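Local coordinates for protein purine nucleoside phosphorylase (Grouper iridovirus, PDB 3KHS) that probably catalyses the reversible phosphorolysis of purine nucleosides such as inosine and guanosine, serving purine nucleoside salvage, at residues B[125-131]-B[183-189]; B[157-163]-B[222-227]. The contacts are given in a common frame with arbitrary orientation. Residues are numbered along the deposited sequence.

Contact 1. Residues B[125-131]-B[183-189]; sequences DFMVVRD and ATHEGVY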
ATOM      1  N   ASP B 125     -20.375 -21.964  -1.948  1.00 28.32           N
ATOM      2  CA  ASP B 125     -20.966 -21.357  -0.758  1.00 32.42           C
ATOM      3  C   ASP B 125     -21.120 -19.846  -0.918  1.00 37.83           C
ATOM      4  O   ASP B 125     -20.556 -19.231  -1.824  1.00 37.84           O
ATOM      5  CB  ASP B 125     -20.105 -21.597   0.480  1.00 25.64           C
ATOM      6  CG  ASP B 125     -20.140 -23.034   0.967  1.00 32.46           C
ATOM      7  OD1 ASP B 125     -20.810 -23.873   0.321  1.00 29.87           O
ATOM      8  OD2 ASP B 125     -19.486 -23.313   2.004  1.00 28.96           O
ATOM      9  N   PHE B 126     -21.890 -19.258  -0.007  1.00 38.08           N
ATOM     10  CA  PHE B 126     -22.110 -17.823   0.031  1.00 34.64           C
ATOM     11  C   PHE B 126     -21.551 -17.322   1.353  1.00 34.38           C
ATOM     12  O   PHE B 126     -21.711 -17.973   2.380  1.00 36.80           O
ATOM     13  CB  PHE B 126     -23.607 -17.502   0.013  1.00 36.06           C
ATOM     14  CG  PHE B 126     -24.275 -17.665  -1.331  1.00 32.22           C
ATOM     15  CD1 PHE B 126     -25.662 -17.666  -1.426  1.00 33.91           C
ATOM     16  CD2 PHE B 126     -23.539 -17.793  -2.487  1.00 33.82           C
ATOM     17  CE1 PHE B 126     -26.298 -17.792  -2.654  1.00 33.62           C
ATOM     18  CE2 PHE B 126     -24.177 -17.917  -3.726  1.00 37.70           C
ATOM     19  CZ  PHE B 126     -25.556 -17.916  -3.802  1.00 34.56           C
ATOM     20  N   MET B 127     -20.887 -16.176   1.341  1.00 39.13           N
ATOM     21  CA  MET B 127     -20.399 -15.609   2.588  1.00 34.65           C
ATOM     22  C   MET B 127     -20.954 -14.206   2.699  1.00 35.14           C
ATOM     23  O   MET B 127     -20.561 -13.310   1.955  1.00 33.53           O
ATOM     24  CB  MET B 127     -18.872 -15.520   2.671  1.00 30.10           C
ATOM     25  CG  MET B 127     -18.459 -14.932   4.017  1.00 30.53           C
ATOM     26  SD  MET B 127     -16.786 -14.399   4.207  1.00 29.11           S
ATOM     27  CE  MET B 127     -16.891 -12.741   3.559  1.00 32.62           C
ATOM     28  N   VAL B 128     -21.889 -14.037   3.618  1.00 35.88           N
ATOM     29  CA  VAL B 128     -22.485 -12.749   3.877  1.00 33.15           C
ATOM     30  C   VAL B 128     -21.374 -11.996   4.601  1.00 38.13           C
ATOM     31  O   VAL B 128     -20.756 -12.544   5.524  1.00 39.31           O
ATOM     32  CB  VAL B 128     -23.730 -12.923   4.782  1.00 37.11           C
ATOM     33  CG1 VAL B 128     -24.095 -11.620   5.426  1.00 24.70           C
ATOM     34  CG2 VAL B 128     -24.889 -13.462   3.958  1.00 30.12           C
ATOM     35  N   VAL B 129     -21.121 -10.751   4.199  1.00 34.24           N
ATOM     36  CA  VAL B 129     -20.033  -9.986   4.797  1.00 30.14           C
ATOM     37  C   VAL B 129     -20.378  -9.223   6.054  1.00 34.54           C
ATOM     38  O   VAL B 129     -21.267  -8.377   6.053  1.00 35.34           O
ATOM     39  CB  VAL B 129     -19.408  -8.996   3.767  1.00 25.55           C
ATOM     40  CG1 VAL B 129     -18.220  -8.289   4.382  1.00 20.67           C
ATOM     41  CG2 VAL B 129     -18.988  -9.750   2.532  1.00 14.65           C
ATOM     42  N   ARG B 130     -19.653  -9.510   7.128  1.00 35.01           N
ATOM     43  CA  ARG B 130     -19.913  -8.844   8.392  1.00 38.85           C
ATOM     44  C   ARG B 130     -18.912  -7.739   8.638  1.00 38.12           C
ATOM     45  O   ARG B 130     -19.153  -6.833   9.419  1.00 39.22           O
ATOM     46  CB  ARG B 130     -19.872  -9.844   9.562  1.00 40.35           C
ATOM     47  CG  ARG B 130     -18.473 -10.198  10.030  1.00 44.47           C
ATOM     48  CD  ARG B 130     -18.453 -11.020  11.337  1.00 44.92           C
ATOM     49  NE  ARG B 130     -17.293 -10.625  12.147  1.00 46.28           N
ATOM     50  CZ  ARG B 130     -16.211 -11.372  12.317  1.00 42.33           C
ATOM     51  NH1 ARG B 130     -16.133 -12.567  11.752  1.00 46.44           N
ATOM     52  NH2 ARG B 130     -15.189 -10.910  13.019  1.00 48.65           N
ATOM     53  N   ASP B 131     -17.773  -7.812   7.968  1.00 40.47           N
ATOM     54  CA  ASP B 131     -16.744  -6.796   8.144  1.00 37.01           C
ATOM     55  C   ASP B 131     -15.692  -6.966   7.058  1.00 35.82           C
ATOM     56  O   ASP B 131     -15.687  -7.980   6.367  1.00 37.76           O
ATOM     57  CB  ASP B 131     -16.102  -6.944   9.527  1.00 32.31           C
ATOM     58  CG  ASP B 131     -15.402  -5.682   9.969  1.00 31.43           C
ATOM     59  OD1 ASP B 131     -15.717  -4.652   9.369  1.00 35.60           O
ATOM     60  OD2 ASP B 131     -14.576  -5.682  10.908  1.00 32.18           O
ATOM     61  N   ALA B 183     -24.818 -23.773   3.431  1.00 33.82           N
ATOM     62  CA  ALA B 183     -23.871 -23.272   2.430  1.00 33.30           C
ATOM     63  C   ALA B 183     -23.697 -21.764   2.524  1.00 34.58           C
ATOM     64  O   ALA B 183     -23.047 -21.138   1.663  1.00 31.71           O
ATOM     65  CB  ALA B 183     -24.386 -23.613   1.033  1.00 26.49           C
ATOM     66  N   THR B 184     -24.288 -21.173   3.554  1.00 31.79           N
ATOM     67  CA  THR B 184     -24.198 -19.734   3.723  1.00 29.33           C
ATOM     68  C   THR B 184     -23.519 -19.428   5.030  1.00 31.72           C
ATOM     69  O   THR B 184     -23.920 -19.911   6.079  1.00 35.36           O
ATOM     70  CB  THR B 184     -25.600 -19.072   3.702  1.00 31.07           C
ATOM     71  OG1 THR B 184     -26.278 -19.429   2.496  1.00 24.46           O
ATOM     72  CG2 THR B 184     -25.478 -17.580   3.740  1.00 29.48           C
ATOM     73  N   HIS B 185     -22.495 -18.596   4.967  1.00 35.20           N
ATOM     74  CA  HIS B 185     -21.740 -18.227   6.151  1.00 34.07           C
ATOM     75  C   HIS B 185     -21.789 -16.717   6.347  1.00 35.30           C
ATOM     76  O   HIS B 185     -22.402 -15.990   5.554  1.00 34.94           O
ATOM     77  CB  HIS B 185     -20.287 -18.667   5.953  1.00 39.27           C
ATOM     78  CG  HIS B 185     -20.141 -20.029   5.337  1.00 36.44           C
ATOM     79  ND1 HIS B 185     -20.147 -21.189   6.082  1.00 40.41           N
ATOM     80  CD2 HIS B 185     -19.990 -20.414   4.048  1.00 41.70           C
ATOM     81  CE1 HIS B 185     -20.001 -22.230   5.277  1.00 38.26           C
ATOM     82  NE2 HIS B 185     -19.904 -21.789   4.039  1.00 45.00           N
ATOM     83  N   GLU B 186     -21.149 -16.262   7.416  1.00 31.73           N
ATOM     84  CA  GLU B 186     -21.049 -14.854   7.727  1.00 38.81           C
ATOM     85  C   GLU B 186     -19.608 -14.659   8.163  1.00 36.66           C
ATOM     86  O   GLU B 186     -19.186 -15.262   9.130  1.00 37.43           O
ATOM     87  CB  GLU B 186     -21.997 -14.451   8.849  1.00 38.81           C
ATOM     88  CG  GLU B 186     -21.862 -12.998   9.210  1.00 43.63           C
ATOM     89  CD  GLU B 186     -23.021 -12.494  10.024  1.00 54.29           C
ATOM     90  OE1 GLU B 186     -23.464 -13.233  10.920  1.00 59.88           O
ATOM     91  OE2 GLU B 186     -23.481 -11.358   9.779  1.00 51.99           O
ATOM     92  N   GLY B 187     -18.857 -13.832   7.436  1.00 36.91           N
ATOM     93  CA  GLY B 187     -17.468 -13.632   7.774  1.00 35.37           C
ATOM     94  C   GLY B 187     -16.807 -12.345   7.313  1.00 39.76           C
ATOM     95  O   GLY B 187     -17.455 -11.396   6.829  1.00 35.65           O
ATOM     96  N   VAL B 188     -15.484 -12.330   7.465  1.00 34.33           N
ATOM     97  CA  VAL B 188     -14.677 -11.172   7.136  1.00 32.43           C
ATOM     98  C   VAL B 188     -14.103 -11.189   5.723  1.00 31.12           C
ATOM     99  O   VAL B 188     -13.432 -12.152   5.340  1.00 30.05           O
ATOM    100  CB  VAL B 188     -13.535 -11.045   8.165  1.00 27.81           C
ATOM    101  CG1 VAL B 188     -12.748  -9.769   7.918  1.00 26.88           C
ATOM    102  CG2 VAL B 188     -14.102 -11.061   9.562  1.00 23.13           C
ATOM    103  N   TYR B 189     -14.364 -10.127   4.953  1.00 30.68           N
ATOM    104  CA  TYR B 189     -13.853 -10.035   3.559  1.00 29.67           C
ATOM    105  C   TYR B 189     -12.568  -9.234   3.499  1.00 26.33           C
ATOM    106  O   TYR B 189     -12.525  -8.102   3.946  1.00 33.29           O
ATOM    107  CB  TYR B 189     -14.880  -9.376   2.621  1.00 19.18           C
ATOM    108  CG  TYR B 189     -14.432  -9.257   1.180  1.00 22.62           C
ATOM    109  CD1 TYR B 189     -14.935 -10.107   0.188  1.00 21.56           C
ATOM    110  CD2 TYR B 189     -13.555  -8.241   0.794  1.00 19.70           C
ATOM    111  CE1 TYR B 189     -14.578  -9.929  -1.186  1.00 21.00           C
ATOM    112  CE2 TYR B 189     -13.203  -8.062  -0.541  1.00 16.06           C
ATOM    113  CZ  TYR B 189     -13.718  -8.894  -1.518  1.00 20.60           C
ATOM    114  OH  TYR B 189     -13.394  -8.592  -2.825  1.00 31.95           O
TER

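Contact 2. Residues B[157-163]-B[222-227]; sequences PSMTSVY and TIVAKH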
ATOM      1  N   PRO B 157     -15.077   9.674   8.257  1.00 38.92           N
ATOM      2  CA  PRO B 157     -16.204   8.767   8.457  1.00 35.57           C
ATOM      3  C   PRO B 157     -15.857   7.507   9.241  1.00 41.54           C
ATOM      4  O   PRO B 157     -14.809   6.888   9.027  1.00 41.79           O
ATOM      5  CB  PRO B 157     -16.623   8.433   7.034  1.00 38.42           C
ATOM      6  CG  PRO B 157     -15.314   8.450   6.296  1.00 34.87           C
ATOM      7  CD  PRO B 157     -14.665   9.700   6.840  1.00 36.42           C
ATOM      8  N   SER B 158     -16.746   7.126  10.147  1.00 39.34           N
ATOM      9  CA  SER B 158     -16.538   5.922  10.927  1.00 39.27           C
ATOM     10  C   SER B 158     -16.849   4.709  10.074  1.00 39.33           C
ATOM     11  O   SER B 158     -17.825   4.694   9.308  1.00 37.94           O
ATOM     12  CB  SER B 158     -17.442   5.894  12.158  1.00 40.32           C
ATOM     13  OG  SER B 158     -17.699   4.554  12.524  1.00 42.28           O
ATOM     14  N   MET B 159     -16.017   3.686  10.227  1.00 35.82           N
ATOM     15  CA  MET B 159     -16.175   2.437   9.498  1.00 34.51           C
ATOM     16  C   MET B 159     -16.431   1.318  10.502  1.00 38.78           C
ATOM     17  O   MET B 159     -16.178   0.155  10.225  1.00 40.38           O
ATOM     18  CB  MET B 159     -14.895   2.150   8.684  1.00 36.84           C
ATOM     19  CG  MET B 159     -14.657   3.111   7.490  1.00 23.73           C
ATOM     20  SD  MET B 159     -16.093   3.136   6.307  1.00 33.99           S
ATOM     21  CE  MET B 159     -16.428   4.961   6.311  1.00 24.16           C
ATOM     22  N   THR B 160     -16.948   1.670  11.675  1.00 43.39           N
ATOM     23  CA  THR B 160     -17.196   0.671  12.698  1.00 42.00           C
ATOM     24  C   THR B 160     -18.315  -0.297  12.353  1.00 39.92           C
ATOM     25  O   THR B 160     -18.274  -1.442  12.789  1.00 42.47           O
ATOM     26  CB  THR B 160     -17.450   1.324  14.064  1.00 47.48           C
ATOM     27  OG1 THR B 160     -16.216   1.860  14.563  1.00 49.89           O
ATOM     28  CG2 THR B 160     -17.969   0.314  15.055  1.00 46.77           C
ATOM     29  N   SER B 161     -19.286   0.137  11.556  1.00 33.62           N
ATOM     30  CA  SER B 161     -20.391  -0.735  11.147  1.00 34.82           C
ATOM     31  C   SER B 161     -20.721  -0.584   9.669  1.00 35.61           C
ATOM     32  O   SER B 161     -21.837  -0.212   9.310  1.00 39.68           O
ATOM     33  CB  SER B 161     -21.661  -0.432  11.953  1.00 38.16           C
ATOM     34  OG  SER B 161     -21.451  -0.621  13.344  1.00 39.57           O
ATOM     35  N   VAL B 162     -19.755  -0.859   8.811  1.00 34.98           N
ATOM     36  CA  VAL B 162     -19.963  -0.756   7.380  1.00 31.22           C
ATOM     37  C   VAL B 162     -21.110  -1.628   6.906  1.00 34.74           C
ATOM     38  O   VAL B 162     -21.905  -1.207   6.063  1.00 39.24           O
ATOM     39  CB  VAL B 162     -18.693  -1.196   6.593  1.00 30.36           C
ATOM     40  CG1 VAL B 162     -18.947  -1.136   5.098  1.00 20.64           C
ATOM     41  CG2 VAL B 162     -17.531  -0.320   6.947  1.00 24.27           C
ATOM     42  N   TYR B 163     -21.193  -2.845   7.447  1.00 37.05           N
ATOM     43  CA  TYR B 163     -22.211  -3.799   7.032  1.00 35.00           C
ATOM     44  C   TYR B 163     -23.411  -3.878   7.991  1.00 38.16           C
ATOM     45  O   TYR B 163     -23.347  -4.485   9.052  1.00 40.21           O
ATOM     46  CB  TYR B 163     -21.506  -5.155   6.827  1.00 32.60           C
ATOM     47  CG  TYR B 163     -20.356  -5.047   5.817  1.00 27.34           C
ATOM     48  CD1 TYR B 163     -20.597  -5.135   4.444  1.00 23.12           C
ATOM     49  CD2 TYR B 163     -19.057  -4.732   6.232  1.00 25.50           C
ATOM     50  CE1 TYR B 163     -19.579  -4.905   3.494  1.00 26.38           C
ATOM     51  CE2 TYR B 163     -18.023  -4.491   5.287  1.00 29.54           C
ATOM     52  CZ  TYR B 163     -18.301  -4.580   3.928  1.00 30.38           C
ATOM     53  OH  TYR B 163     -17.318  -4.321   3.004  1.00 36.47           O
ATOM     54  N   THR B 222     -18.018  -0.012  -0.373  1.00 32.61           N
ATOM     55  CA  THR B 222     -18.834   0.133   0.835  1.00 33.42           C
ATOM     56  C   THR B 222     -18.302   1.257   1.715  1.00 32.01           C
ATOM     57  O   THR B 222     -19.044   1.845   2.497  1.00 34.31           O
ATOM     58  CB  THR B 222     -18.899  -1.178   1.668  1.00 29.46           C
ATOM     59  OG1 THR B 222     -17.580  -1.524   2.140  1.00 34.36           O
ATOM     60  CG2 THR B 222     -19.444  -2.306   0.807  1.00 22.22           C
ATOM     61  N   ILE B 223     -17.016   1.559   1.605  1.00 31.69           N
ATOM     62  CA  ILE B 223     -16.476   2.657   2.396  1.00 33.82           C
ATOM     63  C   ILE B 223     -17.146   3.950   1.908  1.00 32.02           C
ATOM     64  O   ILE B 223     -17.547   4.790   2.696  1.00 33.30           O
ATOM     65  CB  ILE B 223     -14.959   2.848   2.198  1.00 32.98           C
ATOM     66  CG1 ILE B 223     -14.187   1.700   2.849  1.00 26.97           C
ATOM     67  CG2 ILE B 223     -14.535   4.217   2.771  1.00 26.17           C
ATOM     68  CD1 ILE B 223     -12.691   1.780   2.567  1.00 22.15           C
ATOM     69  N   VAL B 224     -17.236   4.097   0.594  1.00 34.44           N
ATOM     70  CA  VAL B 224     -17.821   5.274  -0.018  1.00 34.66           C
ATOM     71  C   VAL B 224     -19.343   5.315   0.187  1.00 36.87           C
ATOM     72  O   VAL B 224     -19.894   6.354   0.518  1.00 36.72           O
ATOM     73  CB  VAL B 224     -17.460   5.311  -1.499  1.00 32.95           C
ATOM     74  CG1 VAL B 224     -18.220   6.428  -2.196  1.00 30.07           C
ATOM     75  CG2 VAL B 224     -15.932   5.466  -1.641  1.00 24.45           C
ATOM     76  N   ALA B 225     -20.005   4.184   0.010  1.00 34.80           N
ATOM     77  CA  ALA B 225     -21.439   4.090   0.206  1.00 36.45           C
ATOM     78  C   ALA B 225     -21.783   4.533   1.643  1.00 37.26           C
ATOM     79  O   ALA B 225     -22.627   5.407   1.875  1.00 36.37           O
ATOM     80  CB  ALA B 225     -21.870   2.651  -0.011  1.00 30.07           C
ATOM     81  N   LYS B 226     -21.098   3.921   2.602  1.00 39.07           N
ATOM     82  CA  LYS B 226     -21.320   4.195   4.015  1.00 37.20           C
ATOM     83  C   LYS B 226     -21.125   5.658   4.316  1.00 38.96           C
ATOM     84  O   LYS B 226     -21.880   6.258   5.074  1.00 39.13           O
ATOM     85  CB  LYS B 226     -20.352   3.395   4.875  1.00 39.90           C
ATOM     86  CG  LYS B 226     -20.765   3.312   6.344  1.00 42.86           C
ATOM     87  CD  LYS B 226     -22.084   2.559   6.499  1.00 41.38           C
ATOM     88  CE  LYS B 226     -22.744   2.921   7.804  1.00 50.84           C
ATOM     89  NZ  LYS B 226     -21.868   2.590   8.946  1.00 52.79           N
ATOM     90  N   HIS B 227     -20.086   6.223   3.723  1.00 36.86           N
ATOM     91  CA  HIS B 227     -19.763   7.613   3.916  1.00 34.12           C
ATOM     92  C   HIS B 227     -20.870   8.484   3.339  1.00 36.83           C
ATOM     93  O   HIS B 227     -21.128   9.565   3.846  1.00 39.06           O
ATOM     94  CB  HIS B 227     -18.417   7.904   3.254  1.00 32.70           C
ATOM     95  CG  HIS B 227     -18.109   9.363   3.103  1.00 35.13           C
ATOM     96  ND1 HIS B 227     -18.563  10.112   2.037  1.00 35.65           N
ATOM     97  CD2 HIS B 227     -17.396  10.212   3.885  1.00 33.79           C
ATOM     98  CE1 HIS B 227     -18.141  11.359   2.168  1.00 35.67           C
ATOM     99  NE2 HIS B 227     -17.431  11.445   3.281  1.00 40.71           N
TER

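Contact 1. Residues B[125-131]-B[183-189]
Six backbone hydrogen bonds pair 125-131 with 183-189 in parallel, from Phe126 N to Ala183 O (2.8 Å) up to Tyr189 N to Asp131 O (2.9 Å). At the first end, Asp125 adopts an m rotamer (chi1 -72°) that brings OD2 to His185 NE2 at 2.6 Å with a nearly linear N-H...O angle of 175°; the acceptor lies near the imidazole plane, and the ring also stacks with Tyr121. Met127, on the same sheet face as His185, is extended at chi1 and chi2 (both t) and turns at chi3 (86°), so that CE reaches CB of Tyr189 at 4.0 Å. Gly187 leaves room for this thioether: an ideal CB there would sit only 3.0 Å from Met127 SD. The strands belong to the mixed sheet of the nucleoside phosphorylase fold, and the axes of the short segments 126-129 and 184-189 cross at -47°, 4.3 Å apart at closest. The register slips by one between the Val129-Gly187 and Asp131-Val188 bridges, a beta bulge at Arg130, where the chain turns a corner. Arg130, p at chi1, lays one face of its guanidinium on Val188, with NH1 3.3 Å from CG2. Across the sheet from Met127, Val128 (t) meets Thr184 through CG2 to CG2 at 4.2 Å, where helix 165-178 covers this face and its Arg168 forms a salt bridge with Glu186. Tyr189 (t) packs CB against Val129 CG1 at 3.9 Å while its ring leads away, its OH hydrogen-bonded to Ser217 N.

Contact 2. Residues B[157-163]-B[222-227]
Lys226, with 84 Å² covered, dominates the meeting of the irregular segment 157-163 with helix 222-227. Its CA-to-CB bond points toward the loop, and the side chain, bent by a p chi2 (64°) and an m chi4 (-59°), delivers NZ to Ser161 O at 2.8 Å, a hydrogen bond; on the way CD passes Val162 O at 3.8 Å. Met159 (58 Å²) uses successive m rotamers at chi1 and chi2 to fold back onto the helix, placing SD 4.0 Å from Ile223 CG2 and CE 3.8 Å from Ile223 O. One helical turn before Lys226, Thr222 (56 Å²) points at the loop as well: its OG1 lies 2.9 Å from Tyr163 OH, close enough for a hydrogen bond, although Ala219 O competes as a partner, and 3.3 Å from Val162 CG1. Tyr163 OH is also hydrogen-bonded to His132 ND1 on strand 131-134. Met159 sits within an ST turn, in which Ser158 OG accepts from Thr160 N (3.1 Å). A second subunit packs against this loop, with its Phe197 on Met159 and its Thr199 on Val162. The lysine thus meets a main-chain carbonyl rather than a carboxylate, so its bond to the loop depends on the backbone path at Ser161 more than on that residue's side chain.

In the fold
The four segments alternate along the chain, in the order 125-131, 157-163, 183-189, 222-227, so the two contacts interleave in sequence, and all belong to the same phosphorylase fold. Contact 1 is a strand pairing within the mixed sheet, whereas contact 2 joins a loop to helix 219-227; their centres are about 17 Å apart. Tyr163 connects them directly: its CB lies 3.3 Å from Val129 O, and its CD2 3.6 Å from Asp131 CA. Strand 231-241 also bridges the two, pairing antiparallel with strand 126-129 and touching Tyr163 and Thr222. Both contacts reach the second subunit, so this part of the fold joins the sheet to an interface of the three-chain assembly.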